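Local coordinates for protein gamma-glutamyl-gamma-aminobutyrate hydrolase PuuD (Escherichia coli, PDB 6VTV) that hydrolyses the gamma-glutamyl linkage of gamma-glutamyl-gamma-aminobutyrate to give 4-aminobutanoate and glutamate in the breakdown of putrescine, at residues P94-D97 and L98-A102; I117-G120 and L121-V125; A202-P205 and D206-E210. All coordinates share one frame; numbering follows the deposited sequence.

Contact 1 (P94-D97 and L98-A102); sequences PGRD and LLSMA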
loop_
_atom_site.group_PDB
_atom_site.type_symbol
_atom_site.label_atom_id
_atom_site.label_comp_id
_atom_site.label_asym_id
_atom_site.label_seq_id
_atom_site.Cartn_x
_atom_site.Cartn_y
_atom_site.Cartn_z
ATOM N N PRO B 94 15.017 -3.777 7.130
ATOM C CA PRO B 94 14.674 -4.264 8.477
ATOM C C PRO B 94 13.204 -4.110 8.819
ATOM O O PRO B 94 12.657 -4.949 9.548
ATOM C CB PRO B 94 15.563 -3.407 9.391
ATOM C CG PRO B 94 16.702 -2.979 8.510
ATOM C CD PRO B 94 16.076 -2.756 7.167
ATOM N N GLY B 95 12.544 -3.070 8.308
ATOM C CA GLY B 95 11.125 -2.904 8.576
ATOM C C GLY B 95 10.285 -4.019 7.988
ATOM O O GLY B 95 9.386 -4.545 8.649
ATOM N N ARG B 96 10.565 -4.399 6.738
ATOM C CA ARG B 96 9.847 -5.519 6.138
ATOM C C ARG B 96 10.151 -6.820 6.867
ATOM O O ARG B 96 9.251 -7.640 7.082
ATOM C CB ARG B 96 10.191 -5.642 4.654
ATOM C CG ARG B 96 9.932 -7.036 4.103
ATOM C CD ARG B 96 9.353 -7.022 2.704
ATOM N NE ARG B 96 8.952 -8.367 2.300
ATOM C CZ ARG B 96 8.508 -8.690 1.090
ATOM N NH1 ARG B 96 8.404 -7.762 0.149
ATOM N NH2 ARG B 96 8.166 -9.943 0.822
ATOM N N ASP B 97 11.416 -7.028 7.249
ATOM C CA ASP B 97 11.776 -8.186 8.061
ATOM C C ASP B 97 10.900 -8.274 9.303
ATOM O O ASP B 97 10.361 -9.338 9.628
ATOM C CB ASP B 97 13.250 -8.106 8.464
ATOM C CG ASP B 97 14.189 -8.502 7.345
ATOM O OD1 ASP B 97 13.705 -8.884 6.257
ATOM O OD2 ASP B 97 15.418 -8.430 7.558
ATOM N N LEU B 98 10.747 -7.152 10.008
ATOM C CA LEU B 98 9.939 -7.131 11.223
ATOM C C LEU B 98 8.496 -7.526 10.932
ATOM O O LEU B 98 7.924 -8.384 11.615
ATOM C CB LEU B 98 10.000 -5.743 11.857
ATOM C CG LEU B 98 9.689 -5.641 13.348
ATOM C CD1 LEU B 98 10.744 -6.360 14.177
ATOM C CD2 LEU B 98 9.577 -4.179 13.754
ATOM N N LEU B 99 7.892 -6.910 9.912
ATOM C CA LEU B 99 6.500 -7.206 9.586
ATOM C C LEU B 99 6.343 -8.624 9.048
ATOM O O LEU B 99 5.391 -9.327 9.408
ATOM C CB LEU B 99 5.968 -6.188 8.576
ATOM C CG LEU B 99 4.534 -6.413 8.091
ATOM C CD1 LEU B 99 3.555 -6.344 9.255
ATOM C CD2 LEU B 99 4.153 -5.415 7.002
ATOM N N SER B 100 7.267 -9.061 8.189
ATOM C CA SER B 100 7.159 -10.388 7.588
ATOM C C SER B 100 7.236 -11.482 8.645
ATOM O O SER B 100 6.414 -12.405 8.658
ATOM C CB SER B 100 8.255 -10.581 6.541
ATOM O OG SER B 100 8.057 -9.721 5.432
ATOM N N MET B 101 8.224 -11.398 9.539
ATOM C CA MET B 101 8.354 -12.405 10.587
ATOM C C MET B 101 7.117 -12.440 11.475
ATOM O O MET B 101 6.626 -13.519 11.826
ATOM C CB MET B 101 9.605 -12.140 11.428
ATOM C CG MET B 101 10.917 -12.251 10.665
ATOM S SD MET B 101 11.158 -13.859 9.890
ATOM C CE MET B 101 11.278 -13.384 8.167
ATOM N N ALA B 102 6.590 -11.268 11.835
ATOM C CA ALA B 102 5.442 -11.222 12.734
ATOM C C ALA B 102 4.190 -11.773 12.062
ATOM O O ALA B 102 3.442 -12.552 12.663
ATOM C CB ALA B 102 5.211 -9.790 13.218
#
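The carbonyls of P94, G95, R96 and D97 are taken in turn by the amides of L98, L99, S100 and M101, the opening i to i+4 bonds of helix 94-109. The shortest, from S100 N to R96 O, spans 2.7 Å and is close to straight, at 163°. This same carbonyl meets the hydroxyl of its partner: S100 OG lies 2.9 Å from R96 O, a position set by chi1 of -67°, which lays OG beside its own backbone N. The bond is not settled, because the hydroxyl proton can also go to the carboxylate of E123, on helix 119-127. R96 leaves the helix with CG trans to N (chi1 158°) and runs past the serine, its CG and NE each 3.5 Å from S100 OG; the guanidinium is oblique to that oxygen. NE forms a salt bridge with the same E123 carboxylate, and NH2 bonds to P72 O. D97 directs its carboxylate off the helix to R119 and Q79. At its carbonyl, M101 folds back, with CG 3.1 Å from D97 O. This first turn packs R96, L99 and S100 on strand 13-23 and R96 and M101 on helix 119-127, within the alpha/beta fold of the glutamine amidotransferase family, the R96 side chain about 8 Å from that of the predicted nucleophile C118. The E123 and P72 bonds would limit guanidinium rotation, and R96 should favour an ionised E123.

Contact 2 (I117-G120 and L121-V125); sequences ICRG and LQELV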
loop_
_atom_site.group_PDB
_atom_site.type_symbol
_atom_site.label_atom_id
_atom_site.label_comp_id
_atom_site.label_asym_id
_atom_site.label_seq_id
_atom_site.Cartn_x
_atom_site.Cartn_y
_atom_site.Cartn_z
ATOM N N ILE B 117 6.581 -15.143 -2.497
ATOM C CA ILE B 117 7.300 -15.085 -3.765
ATOM C C ILE B 117 8.718 -14.591 -3.509
ATOM O O ILE B 117 8.910 -13.530 -2.901
ATOM C CB ILE B 117 6.586 -14.173 -4.780
ATOM C CG1 ILE B 117 5.240 -14.777 -5.192
ATOM C CG2 ILE B 117 7.471 -13.931 -6.000
ATOM C CD1 ILE B 117 4.478 -13.940 -6.201
ATOM N N CYS B 118 9.704 -15.363 -3.977
ATOM C CA CYS B 118 11.119 -14.996 -3.962
ATOM C C CYS B 118 11.588 -14.636 -2.554
ATOM O O CYS B 118 11.890 -15.528 -1.755
ATOM C CB CYS B 118 11.384 -13.845 -4.939
ATOM S SG CYS B 118 13.135 -13.447 -5.182
ATOM N N ARG B 119 11.660 -13.340 -2.235
ATOM C CA ARG B 119 12.019 -12.947 -0.874
ATOM C C ARG B 119 11.027 -13.503 0.137
ATOM O O ARG B 119 11.404 -13.804 1.276
ATOM C CB ARG B 119 12.094 -11.424 -0.755
ATOM C CG ARG B 119 12.683 -10.948 0.565
ATOM C CD ARG B 119 12.139 -9.585 0.946
ATOM N NE ARG B 119 13.144 -8.770 1.619
ATOM C CZ ARG B 119 13.283 -8.693 2.937
ATOM N NH1 ARG B 119 12.480 -9.385 3.733
ATOM N NH2 ARG B 119 14.226 -7.924 3.460
ATOM N N GLY B 120 9.760 -13.642 -0.256
ATOM C CA GLY B 120 8.778 -14.224 0.641
ATOM C C GLY B 120 9.101 -15.661 1.005
ATOM O O GLY B 120 8.955 -16.063 2.162
ATOM N N LEU B 121 9.523 -16.458 0.019
ATOM C CA LEU B 121 9.964 -17.820 0.312
ATOM C C LEU B 121 11.115 -17.809 1.306
ATOM O O LEU B 121 11.131 -18.584 2.269
ATOM C CB LEU B 121 10.369 -18.539 -0.978
ATOM C CG LEU B 121 11.100 -19.881 -0.828
ATOM C CD1 LEU B 121 10.649 -20.862 -1.896
ATOM C CD2 LEU B 121 12.619 -19.716 -0.886
ATOM N N GLN B 122 12.096 -16.931 1.083
ATOM C CA GLN B 122 13.210 -16.810 2.015
ATOM C C GLN B 122 12.739 -16.325 3.380
ATOM O O GLN B 122 13.294 -16.729 4.408
ATOM C CB GLN B 122 14.269 -15.870 1.437
ATOM C CG GLN B 122 14.817 -16.334 0.090
ATOM C CD GLN B 122 15.606 -15.256 -0.630
ATOM O OE1 GLN B 122 15.638 -14.104 -0.200
ATOM N NE2 GLN B 122 16.246 -15.628 -1.733
ATOM N N GLU B 123 11.714 -15.471 3.413
ATOM C CA GLU B 123 11.112 -15.094 4.686
ATOM C C GLU B 123 10.446 -16.291 5.354
ATOM O O GLU B 123 10.539 -16.459 6.575
ATOM C CB GLU B 123 10.104 -13.962 4.476
ATOM C CG GLU B 123 10.747 -12.612 4.210
ATOM C CD GLU B 123 9.759 -11.583 3.697
ATOM O OE1 GLU B 123 8.666 -11.977 3.243
ATOM O OE2 GLU B 123 10.076 -10.376 3.750
ATOM N N LEU B 124 9.775 -17.137 4.566
ATOM C CA LEU B 124 9.149 -18.337 5.115
ATOM C C LEU B 124 10.190 -19.276 5.709
ATOM O O LEU B 124 10.001 -19.823 6.802
ATOM C CB LEU B 124 8.347 -19.053 4.028
ATOM C CG LEU B 124 6.827 -19.141 4.174
ATOM C CD1 LEU B 124 6.280 -20.259 3.296
ATOM C CD2 LEU B 124 6.433 -19.357 5.627
ATOM N N VAL B 125 11.295 -19.481 4.990
ATOM C CA VAL B 125 12.332 -20.397 5.455
ATOM C C VAL B 125 12.947 -19.891 6.753
ATOM O O VAL B 125 13.154 -20.659 7.700
ATOM C CB VAL B 125 13.397 -20.592 4.358
ATOM C CG1 VAL B 125 14.608 -21.329 4.907
ATOM C CG2 VAL B 125 12.801 -21.340 3.173
#
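Bent at chi3 (-145°), the R119 side chain carries its guanidinium outward and along the helix to the end of E123, which, with CG beside its own backbone N (chi1 -74°) and an extended chain beyond, reaches toward it from one turn later. The two side chains meet through R119 NH1 and E123 OE2 at 2.6 Å, a salt bridge whose hydrogen bond is clearly bent. The carboxylate oxygen is approached on its anti side, somewhat out of the carboxylate plane, and the guanidinium and carboxylate planes stand 71° apart, so the pair joins through one nitrogen and one oxygen instead of as a flat bidentate pair. The other oxygen turns inward, E123 OE1 lying 3.4 Å from G120 CA. In the backbone, E123 N bonds to R119 O at 2.7 Å, tying the same two residues a second time. C118, the predicted nucleophile, occupies the N-cap position with positive phi; its carbonyl takes the amide of Q122 at 3.2 Å, and Q122 CG packs 3.6 Å from C118 O. C118 sits on the sharp turn between strand 114-117 and helix 119-127, consistent with the nucleophile elbow of class I glutamine amidotransferases. R119 NE also bonds S76 OG, and E123 OE2 has further polar partners on helix 94-109. Such a gathering round one buried oxygen would be expected to stabilise the ionised carboxylate of E123, binding the start of the helix to helix 94-109.

Contact 3 (A202-P205 and D206-E210); sequences ARSP and DGLVE. With MN (manganese (II) ion), chain D.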
loop_
_atom_site.group_PDB
_atom_site.type_symbol
_atom_site.label_atom_id
_atom_site.label_comp_id
_atom_site.label_asym_id
_atom_site.label_seq_id
_atom_site.Cartn_x
_atom_site.Cartn_y
_atom_site.Cartn_z
ATOM N N ALA B 202 9.714 -28.171 -4.593
ATOM C CA ALA B 202 10.357 -28.262 -5.896
ATOM C C ALA B 202 11.832 -27.913 -5.757
ATOM O O ALA B 202 12.239 -27.217 -4.824
ATOM C CB ALA B 202 9.681 -27.344 -6.922
ATOM N N ARG B 203 12.628 -28.409 -6.707
ATOM C CA ARG B 203 14.059 -28.144 -6.745
ATOM C C ARG B 203 14.496 -27.857 -8.174
ATOM O O ARG B 203 13.985 -28.448 -9.128
ATOM C CB ARG B 203 14.887 -29.323 -6.215
ATOM C CG ARG B 203 14.649 -29.702 -4.768
ATOM C CD ARG B 203 15.541 -30.878 -4.398
ATOM N NE ARG B 203 15.358 -31.313 -3.017
ATOM C CZ ARG B 203 16.101 -30.893 -1.998
ATOM N NH1 ARG B 203 17.080 -30.022 -2.200
ATOM N NH2 ARG B 203 15.864 -31.347 -0.775
ATOM N N SER B 204 15.465 -26.950 -8.310
ATOM C CA SER B 204 16.150 -26.763 -9.577
ATOM C C SER B 204 17.074 -27.956 -9.831
ATOM O O SER B 204 17.374 -28.720 -8.912
ATOM C CB SER B 204 16.938 -25.453 -9.564
ATOM O OG SER B 204 17.506 -25.195 -8.292
ATOM N N PRO B 205 17.528 -28.152 -11.076
ATOM C CA PRO B 205 18.376 -29.323 -11.370
ATOM C C PRO B 205 19.681 -29.367 -10.587
ATOM O O PRO B 205 20.347 -30.411 -10.600
ATOM C CB PRO B 205 18.641 -29.202 -12.876
ATOM C CG PRO B 205 17.503 -28.402 -13.393
ATOM C CD PRO B 205 17.179 -27.418 -12.306
ATOM N N ASP B 206 20.070 -28.286 -9.912
ATOM C CA ASP B 206 21.270 -28.272 -9.088
ATOM C C ASP B 206 20.990 -28.620 -7.631
ATOM O O ASP B 206 21.898 -28.528 -6.799
ATOM C CB ASP B 206 21.960 -26.906 -9.177
ATOM C CG ASP B 206 21.029 -25.751 -8.845
ATOM O OD1 ASP B 206 19.874 -26.000 -8.438
ATOM O OD2 ASP B 206 21.455 -24.586 -8.994
ATOM N N GLY B 207 19.759 -29.011 -7.304
ATOM C CA GLY B 207 19.399 -29.376 -5.952
ATOM C C GLY B 207 18.902 -28.240 -5.085
ATOM O O GLY B 207 18.428 -28.497 -3.971
ATOM N N LEU B 208 18.993 -26.996 -5.554
ATOM C CA LEU B 208 18.541 -25.858 -4.763
ATOM C C LEU B 208 17.029 -25.901 -4.581
ATOM O O LEU B 208 16.282 -26.108 -5.541
ATOM C CB LEU B 208 18.947 -24.545 -5.430
ATOM C CG LEU B 208 18.606 -23.283 -4.632
ATOM C CD1 LEU B 208 19.606 -23.071 -3.501
ATOM C CD2 LEU B 208 18.538 -22.059 -5.532
ATOM N N VAL B 209 16.581 -25.697 -3.344
ATOM C CA VAL B 209 15.153 -25.678 -3.058
ATOM C C VAL B 209 14.547 -24.416 -3.659
ATOM O O VAL B 209 14.968 -23.296 -3.345
ATOM C CB VAL B 209 14.896 -25.757 -1.548
ATOM C CG1 VAL B 209 13.423 -25.559 -1.258
ATOM C CG2 VAL B 209 15.376 -27.094 -1.000
ATOM N N GLU B 210 13.560 -24.593 -4.535
ATOM C CA GLU B 210 12.902 -23.479 -5.204
ATOM C C GLU B 210 11.460 -23.281 -4.757
ATOM O O GLU B 210 10.827 -22.308 -5.179
ATOM C CB GLU B 210 12.950 -23.673 -6.727
ATOM C CG GLU B 210 14.306 -23.377 -7.351
ATOM C CD GLU B 210 14.408 -21.961 -7.888
ATOM O OE1 GLU B 210 13.359 -21.376 -8.228
ATOM O OE2 GLU B 210 15.537 -21.432 -7.969
HETATM MN MN MN D . 16.210 -19.896 -9.378
HETATM O O HOH W 1 14.008 -19.249 -9.466
#
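A single carboxylate oxygen, D206 OD1, gathers two donors from the two sides of a tight turn: the hydroxyl S204 OG at 2.5 Å and the amide L208 N at 3.2 Å. The hydroxyl arrives on the syn side, near the carboxylate plane, whereas the amide comes from well above it, 50° out; the latter bond makes an Asx turn. Both S204 OG and D206 CG sit between their backbone N and carbonyl carbon (chi1 37° and 54°), which turns the two groups toward each other. S204 to G207 is a type I turn closed by G207 N to S204 O and followed by a G1 beta bulge at G207, whose positive phi would jam a side chain against the preceding carbonyl. S204 N returns a bond to L208 O at 3.0 Å.

R203 and V209 form an antiparallel non-hydrogen-bonded pair on one face of the hairpin. R203 stretches out from CG to NE and hooks G207 O with NH1, 2.7 Å away, the oxygen lying in the guanidinium plane and the nitrogen in the carbonyl plane. V209 CG2 packs over a face of that guanidinium, 3.6 Å from NH1. E210, held by its amide to A202 O, carries its bent side chain the other way: OE2 binds the manganese at 2.2 Å, and OE1 accepts from a water that is itself a metal ligand. H145, H161, S185 and H187 complete the site, and D206 OD2 bonds H145, a second-shell link. The hairpin joins strands 198-203 and 209-214 in the main sheet, with strand 161-165 flanking the first and strand 220-223 the second.

Overall arrangement
Contacts 1 and 2 belong to neighbouring helices and share one polar cluster: their centres lie 12 Å apart, and R96 NE and S100 OG each approach E123 OE2 to 2.7 Å. M101 CE packs on E123 O at 3.5 Å beside it. Contact 2 also leads toward contact 3, where L121 CD1 meets E210 O at 3.6 Å across a 15 Å separation of centres. Contacts 1 and 3 do not touch, their nearest atoms being about 14 Å apart. The predicted nucleophile C118 lies between the charged cluster and the metal site, its side chain about 8 Å from the manganese and about 3 Å from that of H226.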